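Local coordinates for cell division control protein 4 (PDB 3V7D) that recognises phosphorylated target proteins, such as the CDK inhibitor SIC1, as the substrate-binding subunit of an SCF E3 ubiquitin ligase, which ubiquitinates them for proteasomal degradation, at residues L30-E33 and D34-S38; S54-K57 and K58-I61; F95-N98 and I99-K103. The protein carries 1 engineered substitution. One frame throughout, in Å; residues are numbered along the deposited sequence.

Interaction 1 (L30-E33 and D34-S38)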
ATOM      1  N   LEU B  30      -9.028  18.229  -9.344  1.00 42.61           N
ATOM      2  CA  LEU B  30      -8.908  17.637 -10.670  1.00 45.65           C
ATOM      3  C   LEU B  30      -8.368  16.211 -10.624  1.00 47.84           C
ATOM      4  O   LEU B  30      -7.656  15.830  -9.694  1.00 49.11           O
ATOM      5  CB  LEU B  30      -8.025  18.506 -11.565  1.00 43.28           C
ATOM      6  CG  LEU B  30      -8.660  19.815 -12.041  1.00 46.15           C
ATOM      7  CD1 LEU B  30      -7.636  20.706 -12.713  1.00 41.37           C
ATOM      8  CD2 LEU B  30      -9.807  19.515 -12.992  1.00 48.04           C
ATOM      9  N   GLN B  31      -8.725  15.424 -11.633  1.00 46.42           N
ATOM     10  CA  GLN B  31      -8.137  14.104 -11.815  1.00 46.06           C
ATOM     11  C   GLN B  31      -6.744  14.282 -12.396  1.00 42.26           C
ATOM     12  O   GLN B  31      -6.433  15.331 -12.960  1.00 45.82           O
ATOM     13  CB  GLN B  31      -8.990  13.264 -12.762  1.00 48.43           C
ATOM     14  CG  GLN B  31     -10.378  12.969 -12.245  1.00 62.06           C
ATOM     15  CD  GLN B  31     -11.275  12.398 -13.322  1.00 81.81           C
ATOM     16  OE1 GLN B  31     -10.950  12.451 -14.508  1.00 87.31           O
ATOM     17  NE2 GLN B  31     -12.413  11.847 -12.914  1.00 89.75           N
ATOM     18  N   PHE B  32      -5.909  13.257 -12.272  1.00 38.31           N
ATOM     19  CA  PHE B  32      -4.514  13.375 -12.679  1.00 33.04           C
ATOM     20  C   PHE B  32      -4.363  13.703 -14.162  1.00 38.72           C
ATOM     21  O   PHE B  32      -3.405  14.368 -14.560  1.00 37.93           O
ATOM     22  CB  PHE B  32      -3.723  12.110 -12.312  1.00 44.54           C
ATOM     23  CG  PHE B  32      -3.872  10.976 -13.300  1.00 41.54           C
ATOM     24  CD1 PHE B  32      -3.015  10.862 -14.385  1.00 42.04           C
ATOM     25  CD2 PHE B  32      -4.848  10.016 -13.124  1.00 37.02           C
ATOM     26  CE1 PHE B  32      -3.147   9.818 -15.283  1.00 44.61           C
ATOM     27  CE2 PHE B  32      -4.982   8.972 -14.013  1.00 37.38           C
ATOM     28  CZ  PHE B  32      -4.131   8.873 -15.094  1.00 42.15           C
ATOM     29  N   GLU B  33      -5.308  13.240 -14.975  1.00 42.65           N
ATOM     30  CA  GLU B  33      -5.258  13.501 -16.410  1.00 47.25           C
ATOM     31  C   GLU B  33      -5.317  14.997 -16.692  1.00 44.60           C
ATOM     32  O   GLU B  33      -4.599  15.512 -17.547  1.00 46.18           O
ATOM     33  CB  GLU B  33      -6.401  12.788 -17.137  1.00 50.03           C
ATOM     34  CG  GLU B  33      -6.219  11.285 -17.274  1.00 57.93           C
ATOM     35  CD  GLU B  33      -7.031  10.497 -16.263  1.00 65.18           C
ATOM     36  OE1 GLU B  33      -7.408  11.071 -15.218  1.00 64.51           O
ATOM     37  OE2 GLU B  33      -7.296   9.302 -16.521  1.00 71.23           O
ATOM     38  N   ASP B  34      -6.176  15.691 -15.956  1.00 41.23           N
ATOM     39  CA  ASP B  34      -6.364  17.118 -16.154  1.00 42.54           C
ATOM     40  C   ASP B  34      -5.142  17.878 -15.660  1.00 38.86           C
ATOM     41  O   ASP B  34      -4.728  18.866 -16.259  1.00 37.34           O
ATOM     42  CB  ASP B  34      -7.635  17.580 -15.443  1.00 43.11           C
ATOM     43  CG  ASP B  34      -8.877  16.903 -15.992  1.00 45.52           C
ATOM     44  OD1 ASP B  34      -8.975  16.780 -17.233  1.00 42.33           O
ATOM     45  OD2 ASP B  34      -9.742  16.484 -15.191  1.00 48.89           O
ATOM     46  N   ILE B  35      -4.555  17.393 -14.575  1.00 39.22           N
ATOM     47  CA  ILE B  35      -3.334  17.980 -14.046  1.00 42.52           C
ATOM     48  C   ILE B  35      -2.184  17.841 -15.046  1.00 44.09           C
ATOM     49  O   ILE B  35      -1.411  18.780 -15.248  1.00 38.80           O
ATOM     50  CB  ILE B  35      -2.968  17.363 -12.683  1.00 41.34           C
ATOM     51  CG1 ILE B  35      -4.031  17.742 -11.647  1.00 40.27           C
ATOM     52  CG2 ILE B  35      -1.594  17.827 -12.230  1.00 40.90           C
ATOM     53  CD1 ILE B  35      -3.767  17.197 -10.260  1.00 39.82           C
ATOM     54  N   ILE B  36      -2.094  16.681 -15.695  1.00 46.94           N
ATOM     55  CA  ILE B  36      -1.061  16.445 -16.701  1.00 42.25           C
ATOM     56  C   ILE B  36      -1.208  17.385 -17.892  1.00 47.15           C
ATOM     57  O   ILE B  36      -0.227  17.965 -18.361  1.00 50.09           O
ATOM     58  CB  ILE B  36      -1.048  14.977 -17.180  1.00 47.18           C
ATOM     59  CG1 ILE B  36      -0.558  14.072 -16.054  1.00 50.11           C
ATOM     60  CG2 ILE B  36      -0.154  14.809 -18.405  1.00 42.09           C
ATOM     61  CD1 ILE B  36       0.738  14.549 -15.439  1.00 57.51           C
ATOM     62  N   ASN B  37      -2.437  17.539 -18.377  1.00 45.36           N
ATOM     63  CA  ASN B  37      -2.708  18.479 -19.456  1.00 46.49           C
ATOM     64  C   ASN B  37      -2.384  19.906 -19.038  1.00 47.39           C
ATOM     65  O   ASN B  37      -1.891  20.704 -19.835  1.00 45.30           O
ATOM     66  CB  ASN B  37      -4.169  18.390 -19.904  1.00 53.22           C
ATOM     67  CG  ASN B  37      -4.465  17.124 -20.684  1.00 59.52           C
ATOM     68  OD1 ASN B  37      -3.586  16.569 -21.341  1.00 60.11           O
ATOM     69  ND2 ASN B  37      -5.711  16.664 -20.618  1.00 59.74           N
ATOM     70  N   SER B  38      -2.663  20.222 -17.779  1.00 46.21           N
ATOM     71  CA  SER B  38      -2.464  21.572 -17.275  1.00 42.44           C
ATOM     72  C   SER B  38      -0.985  21.954 -17.278  1.00 42.83           C
ATOM     73  O   SER B  38      -0.641  23.117 -17.474  1.00 41.09           O
ATOM     74  CB  SER B  38      -3.075  21.713 -15.882  1.00 39.82           C
ATOM     75  OG  SER B  38      -4.484  21.555 -15.944  1.00 40.24           O
TER
HETATM   76  O   HOH W   1     -10.720  14.466 -16.625  1.00 46.15           O
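Asp34 meets Leu30 and Gln31 where helix 32-39 of the F-box begins. Leu30 CD2 comes to 3.7 Å from Asp34 OD2, and the two side chains cross at about a right angle. A water bridges the polar ends: it donates to Gln31 OE1 (2.9 Å) and to Asp34 OD2 (2.7 Å). Asp34 OD1 is taken by a backbone hydrogen bond from the chain of another protein. Asp34 CG is anti to its carbonyl carbon (chi1 -62°), which turns the carboxylate back toward Leu30 and Gln31. Gln31 is the N-cap. Its carbonyl O accepts from Ile35 N at 3.2 Å and more weakly from Asp34 N. Ile35 CG1 lies 4.1 Å from Leu30 CB. One turn on, Asp34 O takes both Ser38 N and Ser38 OG, the hydroxyl at 2.7 Å, from opposite faces of its plane. Ile36 CG1 approaches the edge of the Phe32 ring. An alanine in place of Asp34 is likely to cost the water one of its two acceptors and leave the partner chain's backbone group without its mate. The helix start and a basic side chain of the other protein would probably favour the charged form of this buried carboxylate, which faces the partner chain.

Interaction 2 (S54-K57 and K58-I61)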
ATOM      1  N   SER B  54       2.390  18.492  -1.953  1.00 40.23           N
ATOM      2  CA  SER B  54       1.113  17.974  -1.479  1.00 43.03           C
ATOM      3  C   SER B  54       0.214  17.479  -2.609  1.00 42.97           C
ATOM      4  O   SER B  54      -0.469  16.468  -2.462  1.00 50.97           O
ATOM      5  CB  SER B  54       0.383  19.018  -0.625  1.00 49.86           C
ATOM      6  OG  SER B  54       0.028  20.158  -1.390  1.00 58.09           O
ATOM      7  N   LEU B  55       0.227  18.182  -3.734  1.00 44.14           N
ATOM      8  CA  LEU B  55      -0.582  17.792  -4.883  1.00 39.54           C
ATOM      9  C   LEU B  55      -0.291  16.352  -5.293  1.00 39.76           C
ATOM     10  O   LEU B  55      -1.207  15.553  -5.475  1.00 41.49           O
ATOM     11  CB  LEU B  55      -0.322  18.738  -6.055  1.00 38.39           C
ATOM     12  CG  LEU B  55      -1.176  18.639  -7.320  1.00 43.57           C
ATOM     13  CD1 LEU B  55      -1.221  19.993  -7.991  1.00 46.38           C
ATOM     14  CD2 LEU B  55      -0.629  17.601  -8.285  1.00 48.18           C
ATOM     15  N   TRP B  56       0.990  16.028  -5.435  1.00 44.52           N
ATOM     16  CA  TRP B  56       1.400  14.699  -5.878  1.00 42.06           C
ATOM     17  C   TRP B  56       1.348  13.684  -4.744  1.00 37.83           C
ATOM     18  O   TRP B  56       1.122  12.498  -4.978  1.00 36.72           O
ATOM     19  CB  TRP B  56       2.786  14.758  -6.524  1.00 45.36           C
ATOM     20  CG  TRP B  56       2.761  15.619  -7.734  1.00 40.49           C
ATOM     21  CD1 TRP B  56       3.230  16.892  -7.845  1.00 38.15           C
ATOM     22  CD2 TRP B  56       2.174  15.292  -8.996  1.00 33.33           C
ATOM     23  NE1 TRP B  56       2.996  17.371  -9.112  1.00 38.74           N
ATOM     24  CE2 TRP B  56       2.348  16.408  -9.837  1.00 33.70           C
ATOM     25  CE3 TRP B  56       1.534  14.159  -9.501  1.00 36.45           C
ATOM     26  CZ2 TRP B  56       1.895  16.426 -11.151  1.00 35.80           C
ATOM     27  CZ3 TRP B  56       1.087  14.178 -10.806  1.00 44.49           C
ATOM     28  CH2 TRP B  56       1.272  15.303 -11.619  1.00 42.55           C
ATOM     29  N   LYS B  57       1.543  14.159  -3.517  1.00 34.38           N
ATOM     30  CA  LYS B  57       1.366  13.320  -2.339  1.00 40.20           C
ATOM     31  C   LYS B  57      -0.075  12.820  -2.262  1.00 37.47           C
ATOM     32  O   LYS B  57      -0.314  11.626  -2.076  1.00 33.29           O
ATOM     33  CB  LYS B  57       1.724  14.083  -1.062  1.00 43.82           C
ATOM     34  CG  LYS B  57       1.607  13.241   0.204  1.00 48.70           C
ATOM     35  CD  LYS B  57       1.910  14.049   1.461  1.00 51.33           C
ATOM     36  CE  LYS B  57       1.799  13.186   2.708  1.00 60.23           C
ATOM     37  NZ  LYS B  57       2.062  13.951   3.961  1.00 67.48           N
ATOM     38  N   LYS B  58      -1.025  13.738  -2.422  1.00 30.78           N
ATOM     39  CA  LYS B  58      -2.446  13.400  -2.400  1.00 38.21           C
ATOM     40  C   LYS B  58      -2.826  12.388  -3.483  1.00 38.72           C
ATOM     41  O   LYS B  58      -3.571  11.445  -3.220  1.00 41.65           O
ATOM     42  CB  LYS B  58      -3.307  14.659  -2.544  1.00 41.73           C
ATOM     43  CG  LYS B  58      -3.374  15.537  -1.299  1.00 47.22           C
ATOM     44  CD  LYS B  58      -4.083  16.851  -1.607  1.00 51.42           C
ATOM     45  CE  LYS B  58      -4.498  17.589  -0.341  1.00 59.42           C
ATOM     46  NZ  LYS B  58      -3.334  17.984   0.496  1.00 63.42           N
ATOM     47  N   LEU B  59      -2.329  12.596  -4.700  1.00 35.12           N
ATOM     48  CA  LEU B  59      -2.622  11.684  -5.807  1.00 33.51           C
ATOM     49  C   LEU B  59      -2.070  10.285  -5.540  1.00 35.82           C
ATOM     50  O   LEU B  59      -2.763   9.287  -5.755  1.00 37.42           O
ATOM     51  CB  LEU B  59      -2.075  12.234  -7.130  1.00 32.86           C
ATOM     52  CG  LEU B  59      -2.878  13.372  -7.765  1.00 32.79           C
ATOM     53  CD1 LEU B  59      -2.151  13.956  -8.958  1.00 34.53           C
ATOM     54  CD2 LEU B  59      -4.255  12.874  -8.172  1.00 34.56           C
ATOM     55  N   LEU B  60      -0.824  10.223  -5.068  1.00 31.54           N
ATOM     56  CA  LEU B  60      -0.192   8.954  -4.714  1.00 33.18           C
ATOM     57  C   LEU B  60      -0.979   8.223  -3.627  1.00 36.70           C
ATOM     58  O   LEU B  60      -1.183   7.010  -3.702  1.00 38.36           O
ATOM     59  CB  LEU B  60       1.256   9.175  -4.267  1.00 26.32           C
ATOM     60  CG  LEU B  60       2.277   9.410  -5.383  1.00 30.39           C
ATOM     61  CD1 LEU B  60       3.527  10.088  -4.836  1.00 28.92           C
ATOM     62  CD2 LEU B  60       2.642   8.100  -6.055  1.00 29.32           C
ATOM     63  N   ILE B  61      -1.428   8.969  -2.623  1.00 33.84           N
ATOM     64  CA  ILE B  61      -2.230   8.389  -1.557  1.00 33.88           C
ATOM     65  C   ILE B  61      -3.603   7.957  -2.068  1.00 36.25           C
ATOM     66  O   ILE B  61      -4.096   6.890  -1.707  1.00 39.39           O
ATOM     67  CB  ILE B  61      -2.388   9.364  -0.376  1.00 36.00           C
ATOM     68  CG1 ILE B  61      -1.045   9.563   0.325  1.00 37.57           C
ATOM     69  CG2 ILE B  61      -3.429   8.858   0.622  1.00 34.48           C
ATOM     70  CD1 ILE B  61      -1.090  10.617   1.419  1.00 35.26           C
TER
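Leu59 CD1 touches both Leu55 and Trp56 on the inner side of helix 53-62, within the F-box. It lies 3.7 Å from Trp56 CE3 and equally close to CZ3, approaching the indole obliquely. Leu55 CD2 is 4.0 Å from the same methyl. Leu55 CD2 also sits over the centre of one face of the indole, 3.5 Å above the plane. The Leu55 torsion explains this: CG is anti to the backbone N (chi1 -173°), and the branch swings over the neighbouring ring. All three side chains point the same way. Ile35 of helix 32-39 packs on each of them, and Phe95 of helix 87-106 touches Leu59. This is the tight part of the contact. Leu60 is also buried, its CG 3.3 Å from Trp56 O, and it packs on Leu91 and Val66.

The other side is looser and more polar. Lys57 is fully extended and runs beside Ile61, with Lys57 CG 4.0 Å from Ile61 CD1. Lys58 lays its CB and CG along Ser54 O, then bends at its last torsion (chi4 63°). Its NZ ends 4.0 Å from Ser54 CB. Backbone bonds run along this side too, Lys58 N to Ser54 O (2.8 Å) and Ile61 N to Lys57 O (2.9 Å). The helix is thus amphipathic: its inner side is held by carbon-to-carbon packing, while the lysines use their methylene chains for contact and carry their ammonium groups toward the outer side.

Interaction 3 (F95-N98 and I99-K103)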
ATOM      1  N   PHE B  95       4.350   8.861  -9.657  1.00 26.14           N
ATOM      2  CA  PHE B  95       2.918   8.695  -9.845  1.00 31.63           C
ATOM      3  C   PHE B  95       2.595   8.219 -11.255  1.00 33.87           C
ATOM      4  O   PHE B  95       1.777   7.315 -11.443  1.00 32.04           O
ATOM      5  CB  PHE B  95       2.148   9.982  -9.552  1.00 28.13           C
ATOM      6  CG  PHE B  95       0.676   9.835  -9.762  1.00 34.02           C
ATOM      7  CD1 PHE B  95      -0.137   9.367  -8.739  1.00 29.54           C
ATOM      8  CD2 PHE B  95       0.107  10.123 -10.993  1.00 30.12           C
ATOM      9  CE1 PHE B  95      -1.487   9.205  -8.937  1.00 31.98           C
ATOM     10  CE2 PHE B  95      -1.242   9.962 -11.196  1.00 33.57           C
ATOM     11  CZ  PHE B  95      -2.043   9.502 -10.168  1.00 36.41           C
ATOM     12  N   LEU B  96       3.232   8.841 -12.240  1.00 29.37           N
ATOM     13  CA  LEU B  96       2.978   8.518 -13.639  1.00 34.06           C
ATOM     14  C   LEU B  96       3.361   7.078 -13.951  1.00 35.28           C
ATOM     15  O   LEU B  96       2.634   6.375 -14.649  1.00 39.69           O
ATOM     16  CB  LEU B  96       3.717   9.487 -14.565  1.00 34.83           C
ATOM     17  CG  LEU B  96       3.150  10.911 -14.588  1.00 39.57           C
ATOM     18  CD1 LEU B  96       4.010  11.829 -15.442  1.00 35.88           C
ATOM     19  CD2 LEU B  96       1.710  10.903 -15.089  1.00 42.24           C
ATOM     20  N   GLU B  97       4.499   6.643 -13.424  1.00 34.30           N
ATOM     21  CA  GLU B  97       4.934   5.263 -13.603  1.00 37.40           C
ATOM     22  C   GLU B  97       3.946   4.294 -12.949  1.00 34.64           C
ATOM     23  O   GLU B  97       3.539   3.302 -13.557  1.00 34.73           O
ATOM     24  CB  GLU B  97       6.348   5.054 -13.046  1.00 36.25           C
ATOM     25  CG  GLU B  97       6.803   3.602 -13.091  1.00 50.81           C
ATOM     26  CD  GLU B  97       8.288   3.427 -12.812  1.00 65.08           C
ATOM     27  OE1 GLU B  97       8.867   4.248 -12.070  1.00 69.73           O
ATOM     28  OE2 GLU B  97       8.878   2.463 -13.343  1.00 72.39           O
ATOM     29  N   ASN B  98       3.547   4.595 -11.719  1.00 29.37           N
ATOM     30  CA  ASN B  98       2.607   3.739 -11.003  1.00 28.75           C
ATOM     31  C   ASN B  98       1.221   3.678 -11.636  1.00 30.78           C
ATOM     32  O   ASN B  98       0.579   2.633 -11.631  1.00 31.61           O
ATOM     33  CB  ASN B  98       2.499   4.150  -9.532  1.00 27.19           C
ATOM     34  CG  ASN B  98       3.676   3.672  -8.710  1.00 39.06           C
ATOM     35  OD1 ASN B  98       4.398   4.468  -8.107  1.00 44.34           O
ATOM     36  ND2 ASN B  98       3.883   2.360  -8.687  1.00 45.48           N
ATOM     37  N   ILE B  99       0.752   4.795 -12.178  1.00 33.86           N
ATOM     38  CA  ILE B  99      -0.590   4.818 -12.742  1.00 35.76           C
ATOM     39  C   ILE B  99      -0.593   4.089 -14.091  1.00 37.07           C
ATOM     40  O   ILE B  99      -1.586   3.468 -14.472  1.00 37.10           O
ATOM     41  CB  ILE B  99      -1.161   6.264 -12.846  1.00 29.40           C
ATOM     42  CG1 ILE B  99      -2.691   6.242 -12.825  1.00 36.49           C
ATOM     43  CG2 ILE B  99      -0.633   6.992 -14.084  1.00 27.96           C
ATOM     44  CD1 ILE B  99      -3.277   5.797 -11.504  1.00 34.12           C
ATOM     45  N   PHE B 100       0.538   4.143 -14.790  1.00 35.46           N
ATOM     46  CA  PHE B 100       0.704   3.442 -16.059  1.00 34.30           C
ATOM     47  C   PHE B 100       0.681   1.936 -15.817  1.00 35.23           C
ATOM     48  O   PHE B 100      -0.028   1.192 -16.495  1.00 37.10           O
ATOM     49  CB  PHE B 100       2.022   3.862 -16.724  1.00 37.25           C
ATOM     50  CG  PHE B 100       2.445   2.978 -17.873  1.00 45.76           C
ATOM     51  CD1 PHE B 100       1.838   3.092 -19.120  1.00 51.79           C
ATOM     52  CD2 PHE B 100       3.464   2.048 -17.710  1.00 44.61           C
ATOM     53  CE1 PHE B 100       2.229   2.282 -20.182  1.00 50.51           C
ATOM     54  CE2 PHE B 100       3.860   1.234 -18.765  1.00 47.15           C
ATOM     55  CZ  PHE B 100       3.240   1.354 -20.006  1.00 49.31           C
ATOM     56  N   ILE B 101       1.461   1.497 -14.836  1.00 34.65           N
ATOM     57  CA  ILE B 101       1.521   0.090 -14.469  1.00 34.20           C
ATOM     58  C   ILE B 101       0.163  -0.431 -13.994  1.00 32.78           C
ATOM     59  O   ILE B 101      -0.281  -1.502 -14.417  1.00 34.61           O
ATOM     60  CB  ILE B 101       2.602  -0.145 -13.392  1.00 34.08           C
ATOM     61  CG1 ILE B 101       3.987   0.080 -14.003  1.00 39.98           C
ATOM     62  CG2 ILE B 101       2.484  -1.544 -12.782  1.00 23.59           C
ATOM     63  CD1 ILE B 101       5.119   0.019 -13.006  1.00 45.15           C
ATOM     64  N   LEU B 102      -0.503   0.338 -13.135  1.00 31.30           N
ATOM     65  CA  LEU B 102      -1.795  -0.073 -12.591  1.00 26.84           C
ATOM     66  C   LEU B 102      -2.833  -0.240 -13.692  1.00 30.13           C
ATOM     67  O   LEU B 102      -3.613  -1.193 -13.680  1.00 32.88           O
ATOM     68  CB  LEU B 102      -2.295   0.919 -11.537  1.00 25.08           C
ATOM     69  CG  LEU B 102      -3.625   0.541 -10.869  1.00 30.53           C
ATOM     70  CD1 LEU B 102      -3.506  -0.806 -10.155  1.00 29.05           C
ATOM     71  CD2 LEU B 102      -4.097   1.619  -9.899  1.00 28.37           C
ATOM     72  N   LYS B 103      -2.838   0.687 -14.644  1.00 31.09           N
ATOM     73  CA  LYS B 103      -3.776   0.619 -15.762  1.00 31.94           C
ATOM     74  C   LYS B 103      -3.592  -0.662 -16.567  1.00 31.23           C
ATOM     75  O   LYS B 103      -4.568  -1.251 -17.029  1.00 33.28           O
ATOM     76  CB  LYS B 103      -3.653   1.846 -16.665  1.00 37.92           C
ATOM     77  CG  LYS B 103      -4.563   2.996 -16.252  1.00 47.66           C
ATOM     78  CD  LYS B 103      -4.327   4.235 -17.101  1.00 53.64           C
ATOM     79  CE  LYS B 103      -5.523   5.178 -17.043  1.00 58.79           C
ATOM     80  NZ  LYS B 103      -5.953   5.461 -15.646  1.00 55.69           N
TER
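Ile99 packs beside Phe95 one turn along helix 87-106, the two side chains pointing the same way. Ile99 CB is 3.4 Å from Phe95 O and 4.1 Å from Phe95 CE2, which it meets obliquely to the ring. From CB the chain forks. CG2 lies between the backbone N and the carbonyl carbon, which sets it 3.4 Å from Leu96 O and near Phe95 O. CG1 takes the other branch, anti to the backbone N (chi1 -155°), and rests against Phe32 of helix 32-39. At the tip, Ile99 CD1 reaches Phe95 CZ at 4.1 Å. CB and CD1 thus touch neighbouring atoms of the Phe95 ring, CE2 and CZ.

This long helix lies between the F-box and the WD40 beta-propeller that recognises phosphorylated substrates. Its F-box side is lined by Phe95, which meets Phe32 edge-to-face and also packs on Leu59 and Leu60. Near the propeller, Leu102 touches Arg420.

A second pair follows on another side of the helix. Glu97 and Ile101 lie side by side, Glu97 CG 4.0 Å from Ile101 CD1. Ile101 CG1 also touches Glu97 O, an oxygen that lies at the edge of the Phe100 ring, near the ring plane. The Glu97 carboxylate has a long, weak ion pair with Lys81. Backbone bonds keep the turns regular, with Ile99 N to Phe95 O at 2.8 Å and Ile101 N to Glu97 O at 3.0 Å.

Interaction 1 covers the start of a helix, interactions 2 and 3 lie within one helix each, and the three helices pack on one another. Interactions 1 and 2 belong to the F-box. They meet where Ile35 CD1 comes to 3.7 Å from Leu55 CD2. Interaction 3 lies on the helix leading toward the propeller. It reaches interaction 1 through Ile36 CD1, 3.8 Å from Leu96 CD2, and interaction 2 through Leu59 O, 3.4 Å from Phe95 CE1. Apolar residues of each contact, Ile35, Leu59 and Phe95, meet at this junction. The remaining surfaces differ. Interaction 1 uses a water and a partner protein, interaction 2 carries lysines and touches no other protein chain, and interaction 3 mixes Glu97 with the exposed Phe100 and touches the other protein through Leu96.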